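Coat protein (Leviviridae sp., PDB 6YFR) assembles into a virus-like particle and, in the bacteriophage itself, probably forms the protein shell that encloses the single-stranded RNA genome. Local coordinates at residues A[25-28]-A[32-35]; A[75-80]-A[96-101]; A[39-42]-A[47-50]. All blocks are in the same frame, centred on the assembly; numbering follows the deposited sequence.

Contact 1 (A[25-28]-A[32-35])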
# COMPACT_ATOMS: atom_id res chain seq x y z
N SER A 25 39.08 57.55 43.58
CA SER A 25 37.87 57.53 42.78
C SER A 25 36.64 57.61 43.68
O SER A 25 36.64 57.14 44.82
CB SER A 25 37.81 56.28 41.91
OG SER A 25 36.74 56.36 40.99
N THR A 26 35.58 58.22 43.15
CA THR A 26 34.35 58.41 43.91
C THR A 26 33.29 57.36 43.61
O THR A 26 32.36 57.19 44.41
CB THR A 26 33.76 59.80 43.63
OG1 THR A 26 32.58 59.97 44.43
CG2 THR A 26 33.40 59.95 42.16
N ASN A 27 33.40 56.64 42.49
CA ASN A 27 32.40 55.66 42.11
C ASN A 27 32.57 54.40 42.96
O ASN A 27 33.59 54.22 43.62
CB ASN A 27 32.51 55.37 40.62
CG ASN A 27 33.93 55.35 40.12
OD1 ASN A 27 34.86 54.99 40.84
ND2 ASN A 27 34.11 55.73 38.86
N PRO A 28 31.56 53.52 42.98
CA PRO A 28 31.64 52.30 43.81
C PRO A 28 32.86 51.47 43.45
O PRO A 28 33.41 51.60 42.34
CB PRO A 28 30.33 51.57 43.48
CG PRO A 28 29.81 52.22 42.24
CD PRO A 28 30.25 53.63 42.32
N VAL A 32 35.89 51.06 40.05
CA VAL A 32 37.14 51.82 40.19
C VAL A 32 37.91 51.74 38.87
O VAL A 32 38.08 50.63 38.33
CB VAL A 32 37.97 51.29 41.36
CG1 VAL A 32 39.42 51.73 41.23
CG2 VAL A 32 37.39 51.76 42.68
N PRO A 33 38.37 52.86 38.32
CA PRO A 33 39.16 52.80 37.08
C PRO A 33 40.39 51.94 37.26
O PRO A 33 41.04 51.95 38.31
CB PRO A 33 39.53 54.27 36.83
CG PRO A 33 38.51 55.06 37.57
CD PRO A 33 38.15 54.24 38.78
N GLN A 34 40.72 51.17 36.22
CA GLN A 34 41.79 50.19 36.30
C GLN A 34 42.76 50.33 35.14
O GLN A 34 42.39 50.78 34.04
CB GLN A 34 41.24 48.76 36.33
CG GLN A 34 40.66 48.34 37.66
CD GLN A 34 40.40 46.85 37.72
OE1 GLN A 34 40.22 46.19 36.69
NE2 GLN A 34 40.38 46.29 38.92
N VAL A 35 44.00 49.93 35.39
CA VAL A 35 45.02 49.74 34.36
C VAL A 35 45.50 48.30 34.44
O VAL A 35 45.90 47.84 35.51
CB VAL A 35 46.19 50.72 34.52
CG1 VAL A 35 47.14 50.60 33.33
CG2 VAL A 35 45.69 52.15 34.67
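S25 and P33 meet side chain to side chain where the loop that follows strand 16-22 turns back against the residues leading into strand 34-41, at one end of the antiparallel sheet of this phage coat protein. The contact illustrates a junction made of van der Waals touches: no hydrogen bond crosses between 25-28 and 32-35. The S25 side chain points toward the proline. Its first atom, CB, lies 3.8 Å from P33 CD. Its tip, OG, is turned anti to the S25 backbone N (chi1 -171°) and comes to 3.4 Å from the same P33 CD, so the hydroxyl rests against the ring carbon next to the proline nitrogen. The side chains of N27 and P33 approach each other from opposite directions. The CG of N27 sits between the backbone N and the carbonyl carbon (chi1 38°), and the amide oxygen OD1 ends 4.0 Å from P33 CD and equally far from V32 CA. P33 is buried, and its ring also packs on V22 and on Y56 of strand 47-59, while P28 packs on Q83 of a neighbouring subunit, which places the loop at an interface between subunits. Where the two backbones come nearest, P28 O stands 3.4 Å from V32 N at an angle too poor for a hydrogen bond, and V32 CG2, on the branch beside the backbone N, lies 4.0 Å from that same P28 O.

Contact 2 (A[75-80]-A[96-101])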
# COMPACT_ATOMS: atom_id res chain seq x y z
N CYS A 75 41.20 52.70 26.61
CA CYS A 75 42.43 52.97 25.87
C CYS A 75 43.28 51.71 25.87
O CYS A 75 43.70 51.24 26.93
CB CYS A 75 43.19 54.14 26.49
SG CYS A 75 44.65 54.64 25.57
N GLU A 76 43.53 51.17 24.68
CA GLU A 76 44.21 49.89 24.51
C GLU A 76 45.53 50.08 23.77
O GLU A 76 45.65 50.93 22.88
CB GLU A 76 43.34 48.89 23.73
CG GLU A 76 42.02 48.54 24.38
CD GLU A 76 42.17 47.52 25.50
OE1 GLU A 76 43.31 47.08 25.76
OE2 GLU A 76 41.14 47.15 26.11
N PHE A 77 46.51 49.25 24.14
CA PHE A 77 47.81 49.20 23.49
C PHE A 77 48.27 47.75 23.44
O PHE A 77 48.13 47.02 24.43
CB PHE A 77 48.84 50.05 24.26
CG PHE A 77 50.28 49.74 23.92
CD1 PHE A 77 50.96 50.48 22.98
CD2 PHE A 77 50.96 48.72 24.58
CE1 PHE A 77 52.29 50.21 22.68
CE2 PHE A 77 52.29 48.44 24.28
CZ PHE A 77 52.95 49.18 23.32
N SER A 78 48.83 47.35 22.31
CA SER A 78 49.36 46.01 22.14
C SER A 78 50.64 46.07 21.32
O SER A 78 50.80 46.93 20.45
CB SER A 78 48.36 45.07 21.46
OG SER A 78 48.26 45.36 20.07
N LEU A 79 51.55 45.13 21.59
CA LEU A 79 52.82 45.02 20.88
C LEU A 79 53.17 43.55 20.73
O LEU A 79 53.04 42.78 21.68
CB LEU A 79 53.94 45.76 21.62
CG LEU A 79 55.35 45.64 21.06
CD1 LEU A 79 55.45 46.24 19.66
CD2 LEU A 79 56.35 46.30 22.00
N THR A 80 53.61 43.17 19.52
CA THR A 80 53.97 41.79 19.23
C THR A 80 55.48 41.59 19.40
O THR A 80 56.28 42.25 18.73
CB THR A 80 53.56 41.40 17.81
OG1 THR A 80 54.37 42.11 16.87
CG2 THR A 80 52.10 41.75 17.57
N ASP A 96 62.29 50.22 18.06
CA ASP A 96 62.00 51.31 17.13
C ASP A 96 60.49 51.45 16.92
O ASP A 96 59.98 52.57 16.83
CB ASP A 96 62.71 51.08 15.80
CG ASP A 96 64.21 51.19 15.91
OD1 ASP A 96 64.69 51.80 16.90
OD2 ASP A 96 64.92 50.67 15.02
N VAL A 97 59.77 50.33 16.86
CA VAL A 97 58.33 50.38 16.66
C VAL A 97 57.64 51.01 17.86
O VAL A 97 56.75 51.86 17.72
CB VAL A 97 57.79 48.96 16.38
CG1 VAL A 97 56.30 48.92 16.52
CG2 VAL A 97 58.20 48.52 14.98
N LEU A 98 58.05 50.61 19.07
CA LEU A 98 57.48 51.21 20.28
C LEU A 98 57.76 52.71 20.33
O LEU A 98 56.88 53.51 20.70
CB LEU A 98 58.04 50.51 21.52
CG LEU A 98 57.65 51.10 22.88
CD1 LEU A 98 56.14 51.16 23.01
CD2 LEU A 98 58.26 50.27 24.00
N ASP A 99 58.98 53.11 19.95
CA ASP A 99 59.31 54.53 19.96
C ASP A 99 58.50 55.29 18.91
O ASP A 99 58.09 56.43 19.15
CB ASP A 99 60.81 54.72 19.73
CG ASP A 99 61.64 54.25 20.91
OD1 ASP A 99 61.12 54.29 22.04
OD2 ASP A 99 62.80 53.85 20.70
N THR A 100 58.26 54.67 17.75
CA THR A 100 57.41 55.29 16.74
C THR A 100 55.99 55.46 17.26
O THR A 100 55.34 56.48 17.00
CB THR A 100 57.42 54.46 15.46
OG1 THR A 100 58.77 54.21 15.06
CG2 THR A 100 56.69 55.19 14.35
N MET A 101 55.50 54.47 18.01
CA MET A 101 54.18 54.57 18.62
C MET A 101 54.10 55.76 19.56
O MET A 101 53.15 56.56 19.50
CB MET A 101 53.86 53.27 19.37
CG MET A 101 52.49 53.23 20.01
SD MET A 101 51.18 53.22 18.77
CE MET A 101 50.52 54.84 19.06
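Strand 75-80, which carries F77 and L79, and helix 96-101, which offers V97, L98 and M101, run nearly antiparallel, their short axes inclined at 159° and approaching to 10.2 Å. F77 and L79 both point toward the helix, and every touching residue is buried. With CG anti to the backbone N (chi1 163°), the F77 ring extends toward L98 and M101, and its CZ lies 3.8 Å from L98 CD1. These two side chains stand roughly perpendicular. M101 runs alongside F77, pointing the other way, its CG at the ring edge, near the ring plane, 4.0 Å from F77 CE1. Two residues along the strand, L79 CD1 rests 4.2 Å from V97 CG1. Strand 70-82 and helix 90-107 follow each other in the phage coat-protein fold, and this contact joins them within one subunit. Residues 75-79 also pair antiparallel with a strand of a neighbouring subunit (not the one P28 packs on), continuing the sheet across the interface, as in the coat-protein dimers of the family. That subunit's A1 N bonds to D96 OD1 and D99 OD2. Within the helix, D96 O is gripped twice, by T100 N and by T100 OG1, from opposite faces of its carbonyl plane, the hydroxyl bond measuring 2.7 Å.

Contact 3 (A[39-42]-A[47-50])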
# COMPACT_ATOMS: atom_id res chain seq x y z
N GLU A 39 50.55 39.91 29.52
CA GLU A 39 51.61 39.29 28.73
C GLU A 39 51.17 37.88 28.40
O GLU A 39 51.16 37.00 29.27
CB GLU A 39 52.94 39.29 29.49
CG GLU A 39 53.46 40.68 29.84
CD GLU A 39 53.79 41.52 28.62
OE1 GLU A 39 54.01 40.94 27.53
OE2 GLU A 39 53.83 42.76 28.74
N SER A 40 50.79 37.65 27.14
CA SER A 40 50.17 36.38 26.77
C SER A 40 50.87 35.76 25.56
O SER A 40 51.37 36.47 24.68
CB SER A 40 48.68 36.56 26.48
OG SER A 40 48.45 37.66 25.61
N ILE A 41 50.90 34.43 25.52
CA ILE A 41 51.53 33.72 24.41
C ILE A 41 50.47 33.36 23.38
O ILE A 41 49.31 33.11 23.70
CB ILE A 41 52.28 32.46 24.89
CG1 ILE A 41 51.38 31.59 25.77
CG2 ILE A 41 53.57 32.83 25.59
CD1 ILE A 41 52.01 30.26 26.15
N ASN A 42 50.90 33.36 22.12
CA ASN A 42 50.03 32.94 21.04
C ASN A 42 49.81 31.43 21.09
O ASN A 42 50.53 30.69 21.78
CB ASN A 42 50.63 33.35 19.69
CG ASN A 42 49.63 33.27 18.56
OD1 ASN A 42 48.43 33.17 18.79
ND2 ASN A 42 50.13 33.30 17.33
N ASN A 47 54.21 34.47 18.84
CA ASN A 47 54.26 35.82 19.36
C ASN A 47 53.95 35.82 20.85
O ASN A 47 53.19 34.99 21.34
CB ASN A 47 53.25 36.75 18.66
CG ASN A 47 53.59 37.00 17.21
OD1 ASN A 47 54.73 36.82 16.78
ND2 ASN A 47 52.60 37.43 16.43
N ILE A 48 54.55 36.77 21.56
CA ILE A 48 54.06 37.19 22.87
C ILE A 48 53.43 38.56 22.70
O ILE A 48 54.05 39.48 22.17
CB ILE A 48 55.18 37.22 23.93
CG1 ILE A 48 55.62 35.80 24.27
CG2 ILE A 48 54.68 37.90 25.19
CD1 ILE A 48 56.64 35.74 25.39
N MET A 49 52.18 38.68 23.13
CA MET A 49 51.47 39.95 23.09
C MET A 49 51.67 40.66 24.42
O MET A 49 51.35 40.10 25.49
CB MET A 49 49.98 39.72 22.82
CG MET A 49 49.69 39.15 21.44
SD MET A 49 50.10 40.30 20.12
CE MET A 49 49.04 41.68 20.55
N SER A 50 52.22 41.88 24.36
CA SER A 50 52.30 42.78 25.50
C SER A 50 51.19 43.81 25.36
O SER A 50 51.16 44.55 24.37
CB SER A 50 53.66 43.47 25.58
OG SER A 50 54.71 42.53 25.75
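I41 and I48 cross obliquely on one face of a beta hairpin, I41 CG2 lying 3.8 Å from I48 CG1, and the hairpin as a whole shows how each face of two paired strands gets its own set of side-chain meetings. Strands 34-41 and 47-59 run antiparallel here, with I41–I48 and E39–S50 as non-hydrogen-bonded pairs and S40–M49 as the hydrogen-bonded pair between them. I41 turns its CG1 branch away from its partner, leaving the shorter CG2 to do the touching. Further along this face the E39 chain leaves beside its backbone N and folds back by rotation about CB-CG (chi2 -64°), which swings the carboxylate across S50. OE1 then lies 2.5 Å from S50 OG, a separation so short that the bond is doubtful as modelled, and the direction of the hydroxyl proton is unsettled. S50 OG is also hydrogen-bonded to I112 O of the same neighbouring subunit that pairs with 75-79. The other E39 oxygen, OE2, accepts from Q37 NE2. I48 CG2 approaches OE1 close to the carboxylate plane, at 3.9 Å. On the face of S40 and M49, S40 OG stands 3.8 Å from M49 CB, while the rest of the methionine bends off toward S78 and T80. Backbone bonds tie the strands together: M49 N to S40 O at 2.8 Å, S40 N to M49 O at 3.0 Å, and N42 N to N47 O at 2.9 Å, toward the turn. The hairpin lies within the sheet, E39 bonding through its backbone to G16 on one flank and I48 and S50 to L81 and L79 of strand 70-82 on the other, while G115 of that neighbouring subunit packs on E39, I48 and S50.

Along the chain the order is contact 1, contact 3, contact 2, each closing before the next opens, and all three reach the same antiparallel sheet. Contacts 1 and 3 share strand 34-41 but lie at its two ends, their centres about 27 Å apart. Contact 2 is about 25 Å from contact 1, centre to centre, on the opposite side of the chain's centre. Contacts 2 and 3 are neighbours, with centres about 13 Å apart on adjacent strands 47-59 and 70-82, and they touch: L79 N probably bonds to S50 O. All three lie beside neighbouring subunits; one subunit is met by contacts 2 and 3 and by V35 of contact 1, and P28 meets a different one.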